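Local coordinates for protein 6-carboxyhexanoate--CoA ligase (Aquifex aeolicus, PDB 5TVA) that belongs to the BioW family of CoA ligases and carries adenosine monophosphate and coenzyme A bound within a mixed alpha/beta fold, at residues E28-T31 / A32-L36; P204-E207 / K208-L212; E226-E229 / C230-K234. All coordinates share one frame; numbering follows the deposited sequence.

Interaction 1 (E28-T31 / A32-L36); sequences ELET and AVKEL
E30 and K34, one helical turn apart, send out side chains that pass each other at a slant. The glutamate runs out extended, its CG anti to the backbone N (chi1 175°), and its CG packs 3.6 Å from CD of K34. The lysine sets off differently: its CG lies beside its own backbone N, and a bend at chi3 (78°) turns the chain end back over the preceding turn. NZ therefore arrives beside the carboxylate, but the salt bridge is long, with OE2 of E30 3.8 Å from NZ of K34. A water takes up a closer hydrogen bond, accepting from K34 NZ at 2.7 Å, and it also lies in hydrogen-bonding distance of T31 OG1, at 3.3 Å, so that it links the lysine to the threonine. Another side of the turn is apolar, where CD1 of L29 approaches CG2 of V33 at 4.3 Å. Beneath these side chains run regular i to i+4 bonds, starting from E28 at the N-cap position, where A32 N donates to E28 O, and continuing through K34 N to E30 O, at 2.8 Å, to E35 N on T31 O. The polar end of E35 turns to R22, with which OE2 forms a salt bridge. Helix 29-37 thus lies against the antiparallel sheet: L29, V33 and L36 rest on strand 3-12, while A32 and L36 meet strand 15-25, leaving E30, T31 and K34 exposed.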
ATOM      1  N   GLU A  28     -22.435  -0.634  12.374  1.00 51.16           N
ATOM      2  CA  GLU A  28     -22.098  -0.130  11.049  1.00 50.62           C
ATOM      3  C   GLU A  28     -21.676  -1.247  10.101  1.00 47.19           C
ATOM      4  O   GLU A  28     -21.193  -0.967   8.992  1.00 47.34           O
ATOM      5  CB  GLU A  28     -21.006   0.937  11.130  1.00 51.24           C
ATOM      6  CG  GLU A  28     -21.184   1.871  12.306  1.00 61.18           C
ATOM      7  CD  GLU A  28     -19.883   2.513  12.753  1.00 71.43           C
ATOM      8  OE1 GLU A  28     -18.875   2.409  12.010  1.00 66.23           O
ATOM      9  OE2 GLU A  28     -19.866   3.112  13.858  1.00 79.76           O
ATOM     10  N   LEU A  29     -21.858  -2.502  10.509  1.00 43.19           N
ATOM     11  CA  LEU A  29     -21.520  -3.633   9.655  1.00 44.46           C
ATOM     12  C   LEU A  29     -22.237  -3.554   8.308  1.00 38.72           C
ATOM     13  O   LEU A  29     -21.603  -3.617   7.249  1.00 35.41           O
ATOM     14  CB  LEU A  29     -21.883  -4.924  10.380  1.00 42.40           C
ATOM     15  CG  LEU A  29     -21.465  -6.226   9.729  1.00 40.52           C
ATOM     16  CD1 LEU A  29     -20.050  -6.071   9.230  1.00 38.21           C
ATOM     17  CD2 LEU A  29     -21.542  -7.340  10.783  1.00 45.53           C
ATOM     18  N   GLU A  30     -23.571  -3.445   8.337  1.00 40.07           N
ATOM     19  CA  GLU A  30     -24.358  -3.418   7.107  1.00 41.53           C
ATOM     20  C   GLU A  30     -23.942  -2.256   6.213  1.00 35.74           C
ATOM     21  O   GLU A  30     -23.802  -2.410   4.989  1.00 28.83           O
ATOM     22  CB  GLU A  30     -25.853  -3.334   7.442  1.00 41.55           C
ATOM     23  CG  GLU A  30     -26.756  -3.181   6.217  1.00 39.66           C
ATOM     24  CD  GLU A  30     -28.191  -2.837   6.582  1.00 45.62           C
ATOM     25  OE1 GLU A  30     -28.977  -3.756   6.872  1.00 48.65           O
ATOM     26  OE2 GLU A  30     -28.541  -1.633   6.589  1.00 58.36           O
ATOM     27  N   THR A  31     -23.712  -1.094   6.816  1.00 36.26           N
ATOM     28  CA  THR A  31     -23.235   0.051   6.060  1.00 37.98           C
ATOM     29  C   THR A  31     -21.921  -0.263   5.356  1.00 38.76           C
ATOM     30  O   THR A  31     -21.750   0.046   4.171  1.00 38.65           O
ATOM     31  CB  THR A  31     -23.085   1.244   6.998  1.00 44.50           C
ATOM     32  OG1 THR A  31     -24.380   1.641   7.463  1.00 51.95           O
ATOM     33  CG2 THR A  31     -22.441   2.394   6.267  1.00 42.68           C
ATOM     34  N   ALA A  32     -20.977  -0.892   6.068  1.00 34.78           N
ATOM     35  CA  ALA A  32     -19.703  -1.236   5.441  1.00 31.09           C
ATOM     36  C   ALA A  32     -19.895  -2.226   4.296  1.00 29.92           C
ATOM     37  O   ALA A  32     -19.234  -2.128   3.258  1.00 33.32           O
ATOM     38  CB  ALA A  32     -18.740  -1.804   6.493  1.00 33.71           C
ATOM     39  N   VAL A  33     -20.776  -3.210   4.474  1.00 32.34           N
ATOM     40  CA  VAL A  33     -20.981  -4.198   3.424  1.00 31.95           C
ATOM     41  C   VAL A  33     -21.612  -3.548   2.203  1.00 33.77           C
ATOM     42  O   VAL A  33     -21.194  -3.800   1.065  1.00 34.71           O
ATOM     43  CB  VAL A  33     -21.823  -5.375   3.947  1.00 32.34           C
ATOM     44  CG1 VAL A  33     -22.213  -6.278   2.795  1.00 29.95           C
ATOM     45  CG2 VAL A  33     -21.015  -6.181   5.002  1.00 35.14           C
ATOM     46  N   LYS A  34     -22.608  -2.681   2.416  1.00 33.09           N
ATOM     47  CA  LYS A  34     -23.202  -1.966   1.287  1.00 37.84           C
ATOM     48  C   LYS A  34     -22.146  -1.170   0.526  1.00 33.51           C
ATOM     49  O   LYS A  34     -22.119  -1.183  -0.710  1.00 33.89           O
ATOM     50  CB  LYS A  34     -24.341  -1.056   1.777  1.00 35.03           C
ATOM     51  CG  LYS A  34     -25.606  -1.821   2.220  1.00 35.59           C
ATOM     52  CD  LYS A  34     -26.388  -1.062   3.310  1.00 36.73           C
ATOM     53  CE  LYS A  34     -27.222   0.085   2.730  1.00 42.72           C
ATOM     54  NZ  LYS A  34     -27.936   0.848   3.796  1.00 39.84           N
ATOM     55  N   GLU A  35     -21.242  -0.496   1.244  1.00 33.52           N
ATOM     56  CA  GLU A  35     -20.222   0.299   0.558  1.00 32.31           C
ATOM     57  C   GLU A  35     -19.341  -0.581  -0.317  1.00 36.28           C
ATOM     58  O   GLU A  35     -19.131  -0.278  -1.495  1.00 36.08           O
ATOM     59  CB  GLU A  35     -19.369   1.081   1.559  1.00 37.92           C
ATOM     60  CG  GLU A  35     -18.387   2.047   0.887  1.00 40.27           C
ATOM     61  CD  GLU A  35     -17.144   2.367   1.726  1.00 40.30           C
ATOM     62  OE1 GLU A  35     -17.094   2.024   2.926  1.00 39.88           O
ATOM     63  OE2 GLU A  35     -16.213   2.986   1.174  1.00 42.92           O
ATOM     64  N   LEU A  36     -18.854  -1.715   0.225  1.00 32.16           N
ATOM     65  CA  LEU A  36     -17.919  -2.528  -0.544  1.00 33.71           C
ATOM     66  C   LEU A  36     -18.628  -3.267  -1.670  1.00 30.15           C
ATOM     67  O   LEU A  36     -18.044  -3.500  -2.734  1.00 30.51           O
ATOM     68  CB  LEU A  36     -17.178  -3.521   0.381  1.00 31.17           C
ATOM     69  CG  LEU A  36     -16.393  -2.868   1.520  1.00 35.46           C
ATOM     70  CD1 LEU A  36     -15.429  -3.832   2.201  1.00 39.74           C
ATOM     71  CD2 LEU A  36     -15.653  -1.624   1.016  1.00 38.64           C
TER
HETATM   72  O   HOH W   1     -26.132   2.510   4.864  1.00 47.31           O

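Interaction 2 (P204-E207 / K208-L212)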
ATOM      1  N   PRO A 204       5.635  12.184 -12.238  1.00 63.03           N
ATOM      2  CA  PRO A 204       5.089  10.844 -12.453  1.00 64.20           C
ATOM      3  C   PRO A 204       6.161   9.756 -12.373  1.00 67.55           C
ATOM      4  O   PRO A 204       7.269   9.931 -12.886  1.00 65.77           O
ATOM      5  CB  PRO A 204       4.523  10.939 -13.868  1.00 62.63           C
ATOM      6  CG  PRO A 204       5.504  11.870 -14.568  1.00 59.13           C
ATOM      7  CD  PRO A 204       6.097  12.784 -13.505  1.00 61.36           C
ATOM      8  N   LEU A 205       5.832   8.632 -11.744  1.00 64.34           N
ATOM      9  CA  LEU A 205       6.766   7.519 -11.653  1.00 65.00           C
ATOM     10  C   LEU A 205       6.619   6.524 -12.806  1.00 68.63           C
ATOM     11  O   LEU A 205       7.364   5.535 -12.855  1.00 64.22           O
ATOM     12  CB  LEU A 205       6.614   6.820 -10.293  1.00 62.99           C
ATOM     13  CG  LEU A 205       7.188   7.601  -9.100  1.00 60.25           C
ATOM     14  CD1 LEU A 205       6.751   7.031  -7.748  1.00 50.12           C
ATOM     15  CD2 LEU A 205       8.701   7.603  -9.199  1.00 59.43           C
ATOM     16  N   LYS A 206       5.702   6.776 -13.742  1.00 71.33           N
ATOM     17  CA  LYS A 206       5.670   6.034 -14.999  1.00 73.65           C
ATOM     18  C   LYS A 206       4.989   6.879 -16.065  1.00 76.09           C
ATOM     19  O   LYS A 206       4.260   7.833 -15.768  1.00 70.62           O
ATOM     20  CB  LYS A 206       4.938   4.696 -14.865  1.00 67.45           C
ATOM     21  CG  LYS A 206       3.448   4.844 -14.611  1.00 65.98           C
ATOM     22  CD  LYS A 206       2.732   3.524 -14.755  1.00 69.00           C
ATOM     23  CE  LYS A 206       1.378   3.578 -14.095  1.00 68.51           C
ATOM     24  NZ  LYS A 206       0.709   2.261 -14.200  1.00 74.76           N
ATOM     25  N   GLU A 207       5.223   6.486 -17.315  1.00 78.79           N
ATOM     26  CA  GLU A 207       4.504   7.072 -18.436  1.00 79.69           C
ATOM     27  C   GLU A 207       3.045   6.642 -18.411  1.00 82.50           C
ATOM     28  O   GLU A 207       2.732   5.478 -18.149  1.00 84.06           O
ATOM     29  CB  GLU A 207       5.147   6.658 -19.757  1.00 73.83           C
ATOM     30  CG  GLU A 207       5.430   7.834 -20.681  1.00 83.66           C
ATOM     31  CD  GLU A 207       6.331   8.867 -20.043  1.00 83.23           C
ATOM     32  OE1 GLU A 207       5.820   9.960 -19.688  1.00 76.28           O
ATOM     33  OE2 GLU A 207       7.545   8.576 -19.901  1.00 81.99           O
ATOM     34  N   LYS A 208       2.152   7.594 -18.687  1.00 86.23           N
ATOM     35  CA  LYS A 208       0.715   7.348 -18.725  1.00 83.99           C
ATOM     36  C   LYS A 208       0.363   6.350 -19.819  1.00 84.66           C
ATOM     37  O   LYS A 208       0.097   6.740 -20.959  1.00 90.89           O
ATOM     38  CB  LYS A 208      -0.036   8.666 -18.937  1.00 82.40           C
ATOM     39  CG  LYS A 208      -1.542   8.587 -18.728  1.00 84.71           C
ATOM     40  CD  LYS A 208      -2.112   9.982 -18.511  1.00 88.76           C
ATOM     41  CE  LYS A 208      -3.506   9.946 -17.882  1.00 91.40           C
ATOM     42  NZ  LYS A 208      -3.595  10.878 -16.709  1.00 83.40           N
ATOM     43  N   GLY A 209       0.344   5.064 -19.476  1.00 89.35           N
ATOM     44  CA  GLY A 209       0.098   4.009 -20.441  1.00 85.27           C
ATOM     45  C   GLY A 209       0.848   2.739 -20.091  1.00 86.81           C
ATOM     46  O   GLY A 209       0.553   1.664 -20.627  1.00 81.79           O
ATOM     47  N   ASP A 210       1.835   2.859 -19.201  1.00 87.11           N
ATOM     48  CA  ASP A 210       2.545   1.691 -18.685  1.00 86.90           C
ATOM     49  C   ASP A 210       1.597   0.878 -17.811  1.00 82.67           C
ATOM     50  O   ASP A 210       1.026   1.428 -16.856  1.00 81.59           O
ATOM     51  CB  ASP A 210       3.777   2.119 -17.884  1.00 79.84           C
ATOM     52  CG  ASP A 210       4.823   1.016 -17.779  1.00 82.45           C
ATOM     53  OD1 ASP A 210       4.485  -0.163 -18.024  1.00 83.33           O
ATOM     54  OD2 ASP A 210       5.992   1.325 -17.459  1.00 79.78           O
ATOM     55  N   PRO A 211       1.375  -0.402 -18.104  1.00 78.46           N
ATOM     56  CA  PRO A 211       0.526  -1.241 -17.246  1.00 84.31           C
ATOM     57  C   PRO A 211       1.262  -1.954 -16.115  1.00 82.09           C
ATOM     58  O   PRO A 211       0.686  -2.860 -15.507  1.00 78.72           O
ATOM     59  CB  PRO A 211      -0.023  -2.260 -18.252  1.00 78.74           C
ATOM     60  CG  PRO A 211       1.135  -2.475 -19.181  1.00 77.83           C
ATOM     61  CD  PRO A 211       1.844  -1.139 -19.293  1.00 79.21           C
ATOM     62  N   LEU A 212       2.504  -1.575 -15.820  1.00 78.89           N
ATOM     63  CA  LEU A 212       3.291  -2.179 -14.755  1.00 74.28           C
ATOM     64  C   LEU A 212       3.321  -1.273 -13.524  1.00 77.43           C
ATOM     65  O   LEU A 212       3.448  -0.048 -13.640  1.00 77.58           O
ATOM     66  CB  LEU A 212       4.719  -2.460 -15.228  1.00 69.61           C
ATOM     67  CG  LEU A 212       4.945  -3.518 -16.313  1.00 72.03           C
ATOM     68  CD1 LEU A 212       6.406  -3.535 -16.736  1.00 65.80           C
ATOM     69  CD2 LEU A 212       4.517  -4.900 -15.846  1.00 69.81           C
TER
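The ammonium group of K206 passes by the carboxylate of D210 and binds that residue's main chain instead: NZ of K206 donates to O of D210 at 2.8 Å, whereas the same NZ is 5.9 Å from OD1 of D210. With CG lodged between the backbone N and the carbonyl carbon (chi1 68°) and the rest extended, the lysine chain runs past CB of D210, which lies 3.6 Å from CD of K206. Further main-chain oxygens grip the ammonium: it donates to S182 O and, weakly, to D184 O. K206 is buried, and these neutral carbonyls probably offset its charge. Over the same span D210 N makes a nearly straight bond to E207 O, at 3.0 Å, closing a beta turn through K208 and G209; G209 takes up a backbone conformation with positive phi (148°) that is readily open to glycine. The aspartate then uses OD1 to accept from L212 N at 3.3 Å, from above the carboxylate plane. A beta turn thus runs straight into an Asx turn in the loop between strands 198-203 and 214-219. It borders the adenosine monophosphate pocket, two of whose residues, S182 and N111, bond to K206 and to P211 O, consistent with a second-shell place.

Interaction 3 (E226-E229 / C230-K234); sequences EIIE and CLTQK
The carboxylate of E229 and the amide of Q233 do not stack: their planes are 48° apart, the two side chains cross obliquely, and oxygen faces oxygen, with OE2 of E229 4.1 Å from OE1 of Q233. The amide oxygen of Q233 also reaches the aliphatic part of the glutamate, 3.9 Å from its CG. A water modelled between the two oxygens would donate to both, although its very short distance to Q233 makes its exact position doubtful. On another side of the helix I227 and L231 lie side by side and point the same way, CG2 of I227 meeting CD1 of L231 at 3.7 Å. T232 folds back on its own helix. With OG1 held between its backbone N and carbonyl carbon (chi1 66°), the hydroxyl comes within 2.8 Å of I228 O, which T232 N also approaches, at 3.0 Å, as a hydrogen-bond donor. The last turn is less regular, and Q233 N reaches E229 O by a weak bond. Beyond it K169 donates to the carbonyls of C230 and K234, where its charge would probably suit the C-terminal end of the helix, while K234 forms a salt bridge with E57. C230, its SG anti to the backbone N, joins C173 in a disulfide. This is the C-terminal part of helix 224-233, tied to helix 158-173 by the disulfide and the lysine, with L231 packed on T136 and Y217 of the adenosine monophosphate pocket.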
ATOM      1  N   GLU A 226       8.587 -11.558  12.055  1.00 33.61           N
ATOM      2  CA  GLU A 226       7.666 -10.741  12.817  1.00 34.56           C
ATOM      3  C   GLU A 226       6.972  -9.725  11.906  1.00 36.44           C
ATOM      4  O   GLU A 226       5.795  -9.413  12.104  1.00 33.78           O
ATOM      5  CB  GLU A 226       8.405 -10.051  13.965  1.00 33.95           C
ATOM      6  CG  GLU A 226       9.260 -10.993  14.912  1.00 44.19           C
ATOM      7  CD  GLU A 226      10.540 -11.604  14.282  1.00 48.15           C
ATOM      8  OE1 GLU A 226      10.791 -12.804  14.503  1.00 59.21           O
ATOM      9  OE2 GLU A 226      11.314 -10.908  13.597  1.00 49.42           O
ATOM     10  N   ILE A 227       7.676  -9.231  10.885  1.00 36.22           N
ATOM     11  CA  ILE A 227       7.098  -8.233   9.987  1.00 38.43           C
ATOM     12  C   ILE A 227       5.948  -8.830   9.203  1.00 37.50           C
ATOM     13  O   ILE A 227       4.857  -8.244   9.141  1.00 38.82           O
ATOM     14  CB  ILE A 227       8.170  -7.638   9.056  1.00 36.65           C
ATOM     15  CG1 ILE A 227       9.123  -6.739   9.870  1.00 36.62           C
ATOM     16  CG2 ILE A 227       7.508  -6.836   7.930  1.00 38.04           C
ATOM     17  CD1 ILE A 227      10.292  -6.229   9.074  1.00 35.81           C
ATOM     18  N   ILE A 228       6.165 -10.018   8.618  1.00 35.72           N
ATOM     19  CA  ILE A 228       5.118 -10.684   7.845  1.00 35.41           C
ATOM     20  C   ILE A 228       3.909 -10.980   8.720  1.00 39.90           C
ATOM     21  O   ILE A 228       2.761 -10.736   8.326  1.00 36.52           O
ATOM     22  CB  ILE A 228       5.649 -11.972   7.193  1.00 37.82           C
ATOM     23  CG1 ILE A 228       6.828 -11.668   6.276  1.00 37.26           C
ATOM     24  CG2 ILE A 228       4.535 -12.675   6.401  1.00 33.11           C
ATOM     25  CD1 ILE A 228       7.265 -12.868   5.465  1.00 34.16           C
ATOM     26  N   GLU A 229       4.140 -11.514   9.921  1.00 37.32           N
ATOM     27  CA  GLU A 229       3.024 -11.730  10.829  1.00 35.94           C
ATOM     28  C   GLU A 229       2.251 -10.437  11.066  1.00 37.34           C
ATOM     29  O   GLU A 229       1.017 -10.443  11.112  1.00 34.71           O
ATOM     30  CB  GLU A 229       3.523 -12.299  12.152  1.00 32.58           C
ATOM     31  CG  GLU A 229       2.428 -12.522  13.146  1.00 31.78           C
ATOM     32  CD  GLU A 229       2.941 -13.129  14.451  1.00 40.68           C
ATOM     33  OE1 GLU A 229       3.771 -12.487  15.123  1.00 39.69           O
ATOM     34  OE2 GLU A 229       2.527 -14.263  14.796  1.00 36.06           O
ATOM     35  N   CYS A 230       2.961  -9.325  11.264  1.00 35.24           N
ATOM     36  CA  CYS A 230       2.294  -8.062  11.566  1.00 36.82           C
ATOM     37  C   CYS A 230       1.500  -7.571  10.364  1.00 35.60           C
ATOM     38  O   CYS A 230       0.329  -7.195  10.495  1.00 34.35           O
ATOM     39  CB  CYS A 230       3.317  -7.010  11.997  1.00 33.53           C
ATOM     40  SG  CYS A 230       2.595  -5.477  12.588  1.00 44.78           S
ATOM     41  N   LEU A 231       2.114  -7.615   9.178  1.00 31.07           N
ATOM     42  CA  LEU A 231       1.443  -7.125   7.980  1.00 35.98           C
ATOM     43  C   LEU A 231       0.158  -7.896   7.708  1.00 40.95           C
ATOM     44  O   LEU A 231      -0.822  -7.319   7.219  1.00 34.71           O
ATOM     45  CB  LEU A 231       2.377  -7.214   6.767  1.00 33.32           C
ATOM     46  CG  LEU A 231       3.644  -6.361   6.762  1.00 35.76           C
ATOM     47  CD1 LEU A 231       4.588  -6.796   5.637  1.00 30.02           C
ATOM     48  CD2 LEU A 231       3.267  -4.894   6.634  1.00 37.04           C
ATOM     49  N   THR A 232       0.144  -9.210   7.998  1.00 35.66           N
ATOM     50  CA  THR A 232      -0.916 -10.067   7.497  1.00 31.14           C
ATOM     51  C   THR A 232      -1.915 -10.510   8.556  1.00 32.67           C
ATOM     52  O   THR A 232      -2.982 -11.016   8.189  1.00 35.07           O
ATOM     53  CB  THR A 232      -0.324 -11.303   6.793  1.00 39.29           C
ATOM     54  OG1 THR A 232       0.385 -12.159   7.727  1.00 38.64           O
ATOM     55  CG2 THR A 232       0.606 -10.872   5.682  1.00 34.87           C
ATOM     56  N   GLN A 233      -1.629 -10.296   9.842  1.00 30.21           N
ATOM     57  CA  GLN A 233      -2.474 -10.824  10.903  1.00 32.71           C
ATOM     58  C   GLN A 233      -2.856  -9.784  11.955  1.00 30.15           C
ATOM     59  O   GLN A 233      -3.959  -9.840  12.492  1.00 39.75           O
ATOM     60  CB  GLN A 233      -1.785 -12.027  11.586  1.00 29.45           C
ATOM     61  CG  GLN A 233      -1.525 -13.204  10.631  1.00 30.95           C
ATOM     62  CD  GLN A 233      -1.049 -14.511  11.322  1.00 34.90           C
ATOM     63  OE1 GLN A 233      -0.831 -14.571  12.540  1.00 33.03           O
ATOM     64  NE2 GLN A 233      -0.883 -15.556  10.524  1.00 33.94           N
ATOM     65  N   LYS A 234      -1.983  -8.849  12.297  1.00 28.46           N
ATOM     66  CA  LYS A 234      -2.332  -7.941  13.379  1.00 27.92           C
ATOM     67  C   LYS A 234      -3.388  -6.923  12.913  1.00 36.66           C
ATOM     68  O   LYS A 234      -3.375  -6.463  11.770  1.00 32.06           O
ATOM     69  CB  LYS A 234      -1.076  -7.247  13.894  1.00 34.33           C
ATOM     70  CG  LYS A 234      -1.312  -6.402  15.134  1.00 40.72           C
ATOM     71  CD  LYS A 234      -0.003  -5.937  15.745  1.00 46.12           C
ATOM     72  CE  LYS A 234      -0.235  -4.799  16.726  1.00 49.87           C
ATOM     73  NZ  LYS A 234      -1.195  -5.161  17.796  1.00 50.76           N
TER
HETATM   74  O   HOH W   2      -0.601 -13.607  14.746  1.00 44.01           O

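Overall arrangement
The three contacts are all local, yet they lie well apart, the closest pair being interactions 1 and 3 with centres 26 Å apart. Interactions 1 and 3 are stretches of about two helical turns with an apolar side turned to the fold; 29-37 rests at the surface on the antiparallel sheet, whereas 224-233 is partly buried and covalently joined to a second helix. Their exposed sides also differ, a loose ion pair with a water in the first and two crossed polar groups in the other. Interaction 2, also at the surface, has no regular secondary structure and relies on a lysine among main-chain carbonyls. Interactions 2 and 3 flank the chain's centre from opposite sides, each bordering the adenosine monophosphate pocket.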